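Local structure of 457aa long hypothetical protein (Pyrococcus horikoshii, 2CSU) at residues I328-S333 with A360-Q365; E354-T359 with A374-P379. The protein is of unknown function but joins a Rossmann-type CoA-binding domain to a flavodoxin-like domain and a ligase-CoA domain, both of the succinyl-CoA synthetase superfamily. One frame throughout, in Å; residues are numbered along the deposited sequence.

Contact 1 of 2, residues I328-S333 with A360-Q365; sequences IEELRS and AKLLLQ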
ATOM      1  N   ILE A 328      24.053   5.885 -24.677  1.00 43.51           N
ATOM      2  CA  ILE A 328      23.235   7.088 -24.796  1.00 43.40           C
ATOM      3  C   ILE A 328      22.865   7.375 -26.249  1.00 43.81           C
ATOM      4  O   ILE A 328      21.736   7.767 -26.546  1.00 43.56           O
ATOM      5  CB  ILE A 328      23.986   8.308 -24.229  1.00 42.84           C
ATOM      6  CG1 ILE A 328      24.286   8.079 -22.751  1.00 42.24           C
ATOM      7  CG2 ILE A 328      23.173   9.579 -24.438  1.00 41.89           C
ATOM      8  CD1 ILE A 328      25.250   9.087 -22.167  1.00 44.21           C
ATOM      9  N   GLU A 329      23.824   7.180 -27.153  1.00 44.48           N
ATOM     10  CA  GLU A 329      23.598   7.433 -28.568  1.00 45.41           C
ATOM     11  C   GLU A 329      22.544   6.532 -29.176  1.00 44.50           C
ATOM     12  O   GLU A 329      21.687   7.001 -29.920  1.00 44.83           O
ATOM     13  CB  GLU A 329      24.901   7.300 -29.367  1.00 47.75           C
ATOM     14  CG  GLU A 329      25.752   8.553 -29.366  1.00 50.66           C
ATOM     15  CD  GLU A 329      26.886   8.497 -30.379  1.00 53.03           C
ATOM     16  OE1 GLU A 329      27.647   9.487 -30.471  1.00 53.57           O
ATOM     17  OE2 GLU A 329      27.016   7.469 -31.082  1.00 53.90           O
ATOM     18  N   GLU A 330      22.602   5.240 -28.875  1.00 43.55           N
ATOM     19  CA  GLU A 330      21.623   4.314 -29.426  1.00 43.00           C
ATOM     20  C   GLU A 330      20.239   4.612 -28.861  1.00 41.99           C
ATOM     21  O   GLU A 330      19.238   4.470 -29.559  1.00 41.30           O
ATOM     22  CB  GLU A 330      22.073   2.887 -29.064  1.00 44.44           C
ATOM     23  CG  GLU A 330      21.590   1.585 -29.705  1.00 46.68           C
ATOM     24  CD  GLU A 330      22.283   0.247 -29.589  1.00 48.08           C
ATOM     25  OE1 GLU A 330      23.482  -0.021 -29.541  1.00 48.79           O
ATOM     26  OE2 GLU A 330      21.407  -0.604 -29.548  1.00 47.57           O
ATOM     27  N   LEU A 331      20.178   5.020 -27.595  1.00 41.24           N
ATOM     28  CA  LEU A 331      18.895   5.352 -26.974  1.00 39.81           C
ATOM     29  C   LEU A 331      18.251   6.489 -27.766  1.00 39.39           C
ATOM     30  O   LEU A 331      17.060   6.458 -28.104  1.00 38.58           O
ATOM     31  CB  LEU A 331      19.102   5.785 -25.517  1.00 38.87           C
ATOM     32  CG  LEU A 331      19.418   4.686 -24.494  1.00 38.75           C
ATOM     33  CD1 LEU A 331      19.736   5.312 -23.140  1.00 38.67           C
ATOM     34  CD2 LEU A 331      18.226   3.739 -24.375  1.00 37.45           C
ATOM     35  N   ARG A 332      19.071   7.487 -28.062  1.00 38.82           N
ATOM     36  CA  ARG A 332      18.659   8.667 -28.812  1.00 39.09           C
ATOM     37  C   ARG A 332      18.193   8.343 -30.236  1.00 38.59           C
ATOM     38  O   ARG A 332      17.468   9.120 -30.847  1.00 39.30           O
ATOM     39  CB  ARG A 332      19.841   9.635 -28.854  1.00 39.92           C
ATOM     40  CG  ARG A 332      19.586  10.993 -29.460  1.00 41.81           C
ATOM     41  CD  ARG A 332      20.461  11.995 -28.715  1.00 43.16           C
ATOM     42  NE  ARG A 332      21.808  11.469 -28.508  1.00 44.18           N
ATOM     43  CZ  ARG A 332      22.663  11.918 -27.592  1.00 43.73           C
ATOM     44  NH1 ARG A 332      22.319  12.912 -26.780  1.00 42.66           N
ATOM     45  NH2 ARG A 332      23.869  11.370 -27.492  1.00 43.36           N
ATOM     46  N   SER A 333      18.595   7.193 -30.763  1.00 38.31           N
ATOM     47  CA  SER A 333      18.214   6.830 -32.119  1.00 38.21           C
ATOM     48  C   SER A 333      16.794   6.299 -32.273  1.00 37.57           C
ATOM     49  O   SER A 333      16.118   6.618 -33.252  1.00 37.85           O
ATOM     50  CB  SER A 333      19.196   5.812 -32.690  1.00 38.38           C
ATOM     51  OG  SER A 333      18.948   4.526 -32.163  1.00 40.17           O
ATOM     52  N   ALA A 360      16.144  -1.656 -21.756  1.00 33.10           N
ATOM     53  CA  ALA A 360      16.580  -2.501 -20.643  1.00 33.94           C
ATOM     54  C   ALA A 360      17.863  -3.243 -21.012  1.00 34.43           C
ATOM     55  O   ALA A 360      18.801  -3.321 -20.208  1.00 33.70           O
ATOM     56  CB  ALA A 360      15.476  -3.492 -20.273  1.00 33.52           C
ATOM     57  N   LYS A 361      17.891  -3.777 -22.231  1.00 35.55           N
ATOM     58  CA  LYS A 361      19.046  -4.501 -22.755  1.00 37.17           C
ATOM     59  C   LYS A 361      20.250  -3.563 -22.751  1.00 36.90           C
ATOM     60  O   LYS A 361      21.315  -3.889 -22.216  1.00 36.96           O
ATOM     61  CB  LYS A 361      18.743  -4.979 -24.184  1.00 38.71           C
ATOM     62  CG  LYS A 361      19.871  -5.744 -24.874  1.00 41.86           C
ATOM     63  CD  LYS A 361      19.361  -6.470 -26.133  1.00 42.94           C
ATOM     64  CE  LYS A 361      20.448  -6.593 -27.202  1.00 45.07           C
ATOM     65  NZ  LYS A 361      19.970  -7.278 -28.447  1.00 46.19           N
ATOM     66  N   LEU A 362      20.062  -2.389 -23.339  1.00 37.43           N
ATOM     67  CA  LEU A 362      21.108  -1.382 -23.408  1.00 37.97           C
ATOM     68  C   LEU A 362      21.611  -0.964 -22.033  1.00 38.50           C
ATOM     69  O   LEU A 362      22.817  -0.823 -21.830  1.00 38.86           O
ATOM     70  CB  LEU A 362      20.602  -0.145 -24.159  1.00 38.16           C
ATOM     71  CG  LEU A 362      20.613  -0.203 -25.687  1.00 38.17           C
ATOM     72  CD1 LEU A 362      19.732   0.890 -26.268  1.00 36.66           C
ATOM     73  CD2 LEU A 362      22.053  -0.061 -26.163  1.00 37.22           C
ATOM     74  N   LEU A 363      20.693  -0.739 -21.091  1.00 38.60           N
ATOM     75  CA  LEU A 363      21.098  -0.339 -19.745  1.00 39.33           C
ATOM     76  C   LEU A 363      21.815  -1.471 -19.012  1.00 39.24           C
ATOM     77  O   LEU A 363      22.819  -1.234 -18.341  1.00 38.63           O
ATOM     78  CB  LEU A 363      19.890   0.130 -18.926  1.00 38.03           C
ATOM     79  CG  LEU A 363      19.304   1.484 -19.315  1.00 38.37           C
ATOM     80  CD1 LEU A 363      18.007   1.726 -18.553  1.00 38.49           C
ATOM     81  CD2 LEU A 363      20.323   2.571 -19.025  1.00 38.65           C
ATOM     82  N   LEU A 364      21.304  -2.692 -19.144  1.00 40.19           N
ATOM     83  CA  LEU A 364      21.924  -3.847 -18.491  1.00 42.03           C
ATOM     84  C   LEU A 364      23.291  -4.192 -19.095  1.00 42.84           C
ATOM     85  O   LEU A 364      24.085  -4.902 -18.483  1.00 42.29           O
ATOM     86  CB  LEU A 364      21.005  -5.073 -18.586  1.00 41.43           C
ATOM     87  CG  LEU A 364      19.718  -5.100 -17.750  1.00 41.89           C
ATOM     88  CD1 LEU A 364      18.861  -6.267 -18.179  1.00 41.21           C
ATOM     89  CD2 LEU A 364      20.047  -5.206 -16.269  1.00 41.00           C
ATOM     90  N   GLN A 365      23.561  -3.696 -20.298  1.00 44.69           N
ATOM     91  CA  GLN A 365      24.835  -3.972 -20.957  1.00 46.00           C
ATOM     92  C   GLN A 365      25.872  -2.897 -20.661  1.00 46.38           C
ATOM     93  O   GLN A 365      27.081  -3.121 -20.808  1.00 46.75           O
ATOM     94  CB  GLN A 365      24.633  -4.106 -22.471  1.00 46.78           C
ATOM     95  CG  GLN A 365      24.242  -5.509 -22.913  1.00 48.28           C
ATOM     96  CD  GLN A 365      23.831  -5.582 -24.380  1.00 49.71           C
ATOM     97  OE1 GLN A 365      23.361  -6.620 -24.847  1.00 49.82           O
ATOM     98  NE2 GLN A 365      24.001  -4.476 -25.111  1.00 49.72           N
TER

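Contact 2 of 2, residues E354-T359 with A374-P379; sequences EDYYRT and AICVVP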
ATOM      1  N   GLU A 354       8.544  -2.996 -27.307  1.00 39.39           N
ATOM      2  CA  GLU A 354       9.830  -2.991 -27.995  1.00 38.82           C
ATOM      3  C   GLU A 354      10.797  -1.970 -27.386  1.00 37.72           C
ATOM      4  O   GLU A 354      11.998  -2.184 -27.291  1.00 37.36           O
ATOM      5  CB  GLU A 354       9.600  -2.667 -29.473  1.00 40.93           C
ATOM      6  CG  GLU A 354       8.820  -3.759 -30.212  1.00 44.19           C
ATOM      7  CD  GLU A 354       9.399  -5.122 -29.898  1.00 45.76           C
ATOM      8  OE1 GLU A 354      10.612  -5.279 -29.963  1.00 45.64           O
ATOM      9  OE2 GLU A 354       8.621  -6.035 -29.628  1.00 46.50           O
ATOM     10  N   ASP A 355      10.231  -0.806 -27.006  1.00 36.27           N
ATOM     11  CA  ASP A 355      11.063   0.234 -26.411  1.00 35.31           C
ATOM     12  C   ASP A 355      11.636  -0.206 -25.063  1.00 34.51           C
ATOM     13  O   ASP A 355      12.783   0.053 -24.727  1.00 33.90           O
ATOM     14  CB  ASP A 355      10.207   1.488 -26.227  1.00 35.61           C
ATOM     15  CG  ASP A 355       9.852   2.075 -27.586  1.00 35.07           C
ATOM     16  OD1 ASP A 355       8.693   2.456 -27.759  1.00 34.48           O
ATOM     17  OD2 ASP A 355      10.732   2.172 -28.438  1.00 35.30           O
ATOM     18  N   TYR A 356      10.770  -0.850 -24.256  1.00 33.60           N
ATOM     19  CA  TYR A 356      11.227  -1.347 -22.963  1.00 33.52           C
ATOM     20  C   TYR A 356      12.313  -2.416 -23.125  1.00 34.28           C
ATOM     21  O   TYR A 356      13.310  -2.444 -22.419  1.00 33.28           O
ATOM     22  CB  TYR A 356      10.023  -1.929 -22.216  1.00 32.44           C
ATOM     23  CG  TYR A 356       9.426  -0.899 -21.320  1.00 31.91           C
ATOM     24  CD1 TYR A 356       8.553   0.051 -21.841  1.00 31.14           C
ATOM     25  CD2 TYR A 356       9.709  -0.900 -19.953  1.00 32.51           C
ATOM     26  CE1 TYR A 356       7.958   0.986 -21.004  1.00 31.93           C
ATOM     27  CE2 TYR A 356       9.121   0.041 -19.117  1.00 31.70           C
ATOM     28  CZ  TYR A 356       8.254   0.984 -19.640  1.00 31.91           C
ATOM     29  OH  TYR A 356       7.650   1.914 -18.814  1.00 30.29           O
ATOM     30  N   TYR A 357      12.072  -3.344 -24.074  1.00 34.93           N
ATOM     31  CA  TYR A 357      13.066  -4.383 -24.336  1.00 35.83           C
ATOM     32  C   TYR A 357      14.428  -3.777 -24.678  1.00 35.95           C
ATOM     33  O   TYR A 357      15.441  -4.072 -24.059  1.00 36.31           O
ATOM     34  CB  TYR A 357      12.565  -5.238 -25.507  1.00 37.78           C
ATOM     35  CG  TYR A 357      13.703  -5.919 -26.190  1.00 39.77           C
ATOM     36  CD1 TYR A 357      14.397  -6.938 -25.541  1.00 41.00           C
ATOM     37  CD2 TYR A 357      14.052  -5.576 -27.498  1.00 40.49           C
ATOM     38  CE1 TYR A 357      15.421  -7.611 -26.193  1.00 41.54           C
ATOM     39  CE2 TYR A 357      15.082  -6.242 -28.147  1.00 41.40           C
ATOM     40  CZ  TYR A 357      15.769  -7.251 -27.496  1.00 41.89           C
ATOM     41  OH  TYR A 357      16.825  -7.889 -28.118  1.00 43.04           O
ATOM     42  N   ARG A 358      14.463  -2.927 -25.695  1.00 35.77           N
ATOM     43  CA  ARG A 358      15.721  -2.341 -26.135  1.00 35.79           C
ATOM     44  C   ARG A 358      16.441  -1.540 -25.056  1.00 34.82           C
ATOM     45  O   ARG A 358      17.635  -1.729 -24.832  1.00 35.33           O
ATOM     46  CB  ARG A 358      15.492  -1.453 -27.362  1.00 36.57           C
ATOM     47  CG  ARG A 358      15.216  -2.229 -28.641  1.00 38.05           C
ATOM     48  CD  ARG A 358      14.990  -1.285 -29.815  1.00 37.73           C
ATOM     49  NE  ARG A 358      16.233  -0.925 -30.499  1.00 37.96           N
ATOM     50  CZ  ARG A 358      16.275  -0.182 -31.604  1.00 38.25           C
ATOM     51  NH1 ARG A 358      15.145   0.276 -32.130  1.00 37.30           N
ATOM     52  NH2 ARG A 358      17.435   0.090 -32.193  1.00 37.93           N
ATOM     53  N   THR A 359      15.716  -0.644 -24.397  1.00 33.92           N
ATOM     54  CA  THR A 359      16.318   0.185 -23.355  1.00 33.29           C
ATOM     55  C   THR A 359      16.882  -0.638 -22.184  1.00 33.07           C
ATOM     56  O   THR A 359      17.973  -0.353 -21.685  1.00 32.79           O
ATOM     57  CB  THR A 359      15.298   1.203 -22.806  1.00 32.86           C
ATOM     58  OG1 THR A 359      14.845   2.049 -23.873  1.00 31.78           O
ATOM     59  CG2 THR A 359      15.938   2.062 -21.734  1.00 32.36           C
ATOM     60  N   ALA A 374      13.020  -0.775 -13.458  1.00 28.43           N
ATOM     61  CA  ALA A 374      12.051  -0.491 -14.521  1.00 26.98           C
ATOM     62  C   ALA A 374      10.728   0.079 -13.981  1.00 26.14           C
ATOM     63  O   ALA A 374      10.004  -0.554 -13.224  1.00 26.58           O
ATOM     64  CB  ALA A 374      11.787  -1.793 -15.282  1.00 27.75           C
ATOM     65  N   ILE A 375      10.437   1.336 -14.381  1.00 25.64           N
ATOM     66  CA  ILE A 375       9.198   1.989 -13.942  1.00 25.19           C
ATOM     67  C   ILE A 375       8.204   2.159 -15.103  1.00 25.07           C
ATOM     68  O   ILE A 375       8.524   2.678 -16.170  1.00 26.04           O
ATOM     69  CB  ILE A 375       9.566   3.366 -13.376  1.00 23.33           C
ATOM     70  CG1 ILE A 375      10.501   3.212 -12.171  1.00 21.50           C
ATOM     71  CG2 ILE A 375       8.296   4.101 -12.903  1.00 23.53           C
ATOM     72  CD1 ILE A 375      10.992   4.562 -11.642  1.00 20.27           C
ATOM     73  N   CYS A 376       6.961   1.674 -14.892  1.00 25.57           N
ATOM     74  CA  CYS A 376       6.018   1.780 -15.973  1.00 25.80           C
ATOM     75  C   CYS A 376       4.630   2.089 -15.445  1.00 26.39           C
ATOM     76  O   CYS A 376       4.018   1.324 -14.713  1.00 26.48           O
ATOM     77  CB  CYS A 376       5.977   0.437 -16.694  1.00 24.93           C
ATOM     78  SG  CYS A 376       4.673   0.376 -17.947  1.00 26.41           S
ATOM     79  N   VAL A 377       4.170   3.293 -15.787  1.00 26.69           N
ATOM     80  CA  VAL A 377       2.747   3.498 -15.733  1.00 27.64           C
ATOM     81  C   VAL A 377       2.115   2.787 -16.935  1.00 28.82           C
ATOM     82  O   VAL A 377       2.470   3.005 -18.088  1.00 29.26           O
ATOM     83  CB  VAL A 377       2.483   4.998 -15.795  1.00 27.93           C
ATOM     84  CG1 VAL A 377       0.982   5.248 -15.688  1.00 28.05           C
ATOM     85  CG2 VAL A 377       3.189   5.692 -14.646  1.00 26.48           C
ATOM     86  N   VAL A 378       1.219   1.834 -16.626  1.00 30.27           N
ATOM     87  CA  VAL A 378       0.636   1.042 -17.700  1.00 30.68           C
ATOM     88  C   VAL A 378      -0.387   1.845 -18.507  1.00 31.57           C
ATOM     89  O   VAL A 378      -1.410   2.301 -18.009  1.00 30.48           O
ATOM     90  CB  VAL A 378      -0.014  -0.201 -17.092  1.00 30.76           C
ATOM     91  CG1 VAL A 378      -0.758  -0.981 -18.179  1.00 30.30           C
ATOM     92  CG2 VAL A 378       1.056  -1.091 -16.493  1.00 29.94           C
ATOM     93  N   PRO A 379      -0.077   2.035 -19.804  1.00 33.62           N
ATOM     94  CA  PRO A 379      -0.925   2.806 -20.694  1.00 36.01           C
ATOM     95  C   PRO A 379      -2.128   1.988 -21.151  1.00 38.37           C
ATOM     96  O   PRO A 379      -2.053   0.784 -21.362  1.00 39.13           O
ATOM     97  CB  PRO A 379      -0.074   3.199 -21.895  1.00 34.99           C
ATOM     98  CG  PRO A 379       0.916   2.041 -22.052  1.00 34.82           C
ATOM     99  CD  PRO A 379       1.078   1.530 -20.540  1.00 33.95           C
TER

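Contact 1 of 2, residues I328-S333 with A360-Q365
Leu331 and Leu362 hold the nearest CA atoms of the helical segments 328-333 and 360-365, 7.9 Å apart. No hydrogen bond passes between the segments; the contact is made by three side chains. Leu362 points at the other segment and divides its two methyl groups between two neighbours. Leu362 CD1 lies 3.7 Å from Leu331 CD2, the two leucines running past one another in opposite directions. Leu362 CD2 lies 3.4 Å from Glu330 CD. With CG anti to the backbone N (chi1 -163°) and the chain extended beyond it, the exposed Glu330 crosses Leu362 obliquely, its carboxylate against the CD2 methyl and its CB and CG farther off. The opposite charge of Lys361 remains at a distance, with NZ 6.9 Å from Glu330 OE2, and any attraction is probably modest. At the end of its own segment, Ser333 OG bonds to Glu330 O at 2.6 Å, an acceptor shared with Ser333 N. Beyond this contact, Leu363 packs on strand 295-300, Leu364 on strand 371-377 and on helix 388-400; helix 353-365 thus rests on these two strands, with helices 325-334 and 388-400 as its neighbours.

Contact 2 of 2, residues E354-T359 with A374-P379
Ile375 O, a carbonyl oxygen of strand 371-377, takes a hydrogen bond from Tyr356 OH at 2.9 Å and a weak one from Thr300 OG1. The phenol approaches with a C=O...donor angle of 127°, its oxygen tilted 29° from the carbonyl plane, while the acceptor lies at the edge of the tyrosine ring and near the ring plane. Tyr356 leaves helix 353-365 toward the strand, and a first torsion well away from a staggered value carries the hydroxyl to the backbone. The side chain of Ile375 itself turns away from this helix and packs on Pro305 and Thr309 of helix 303-314, on the other face of the strand.

Cys376 projects toward the tyrosine instead. The touch is at the hydroxyl end of the ring, where packing is tight: Cys376 CB lies 3.1 Å from Tyr356 OH and, oblique to the ring, 3.8 Å from Tyr356 CZ. Cys376 SG, anti to the backbone N, stands 4.9 Å from the centroid of the Tyr356 ring and 46° off the ring normal, a slanted sulfur-aromatic contact. Ile393 of helix 388-400 touches the tyrosine too, and His389 sets its ring steeply against it. One turn further along helix 353-365, Thr359 OG1 bonds to Asp355 O at 3.0 Å; Thr359 N reaches the same oxygen from the opposite face of the carbonyl plane.

All three residues that touch across the contact are buried. The buried phenol oxygen is thus given a backbone acceptor for its proton, and the bond probably holds the ring where its hydroxyl end meets Cys376 obliquely.

From the N terminus, the chain runs through helix 325-334, short strands 340-341 and 344-346, helix 353-365 and then strand 371-377. Contact 1 closes the loop between the first and second of these helices; contact 2 closes the shorter loop, from helix 353-365 into strand 371-377. Their segments alternate, so the two loops cross rather than nest, sharing helix 353-365 with its earlier part in contact 2 and its later part in contact 1. The centres lie about 13 Å apart, and Leu331 CD2 packs 3.8 Å from Thr359 OG1. Strand 344-346, helix 353-365 and strand 371-377 form a beta-alpha-beta crossover, whose helix is thereby tied to both the sheet and helix 325-334.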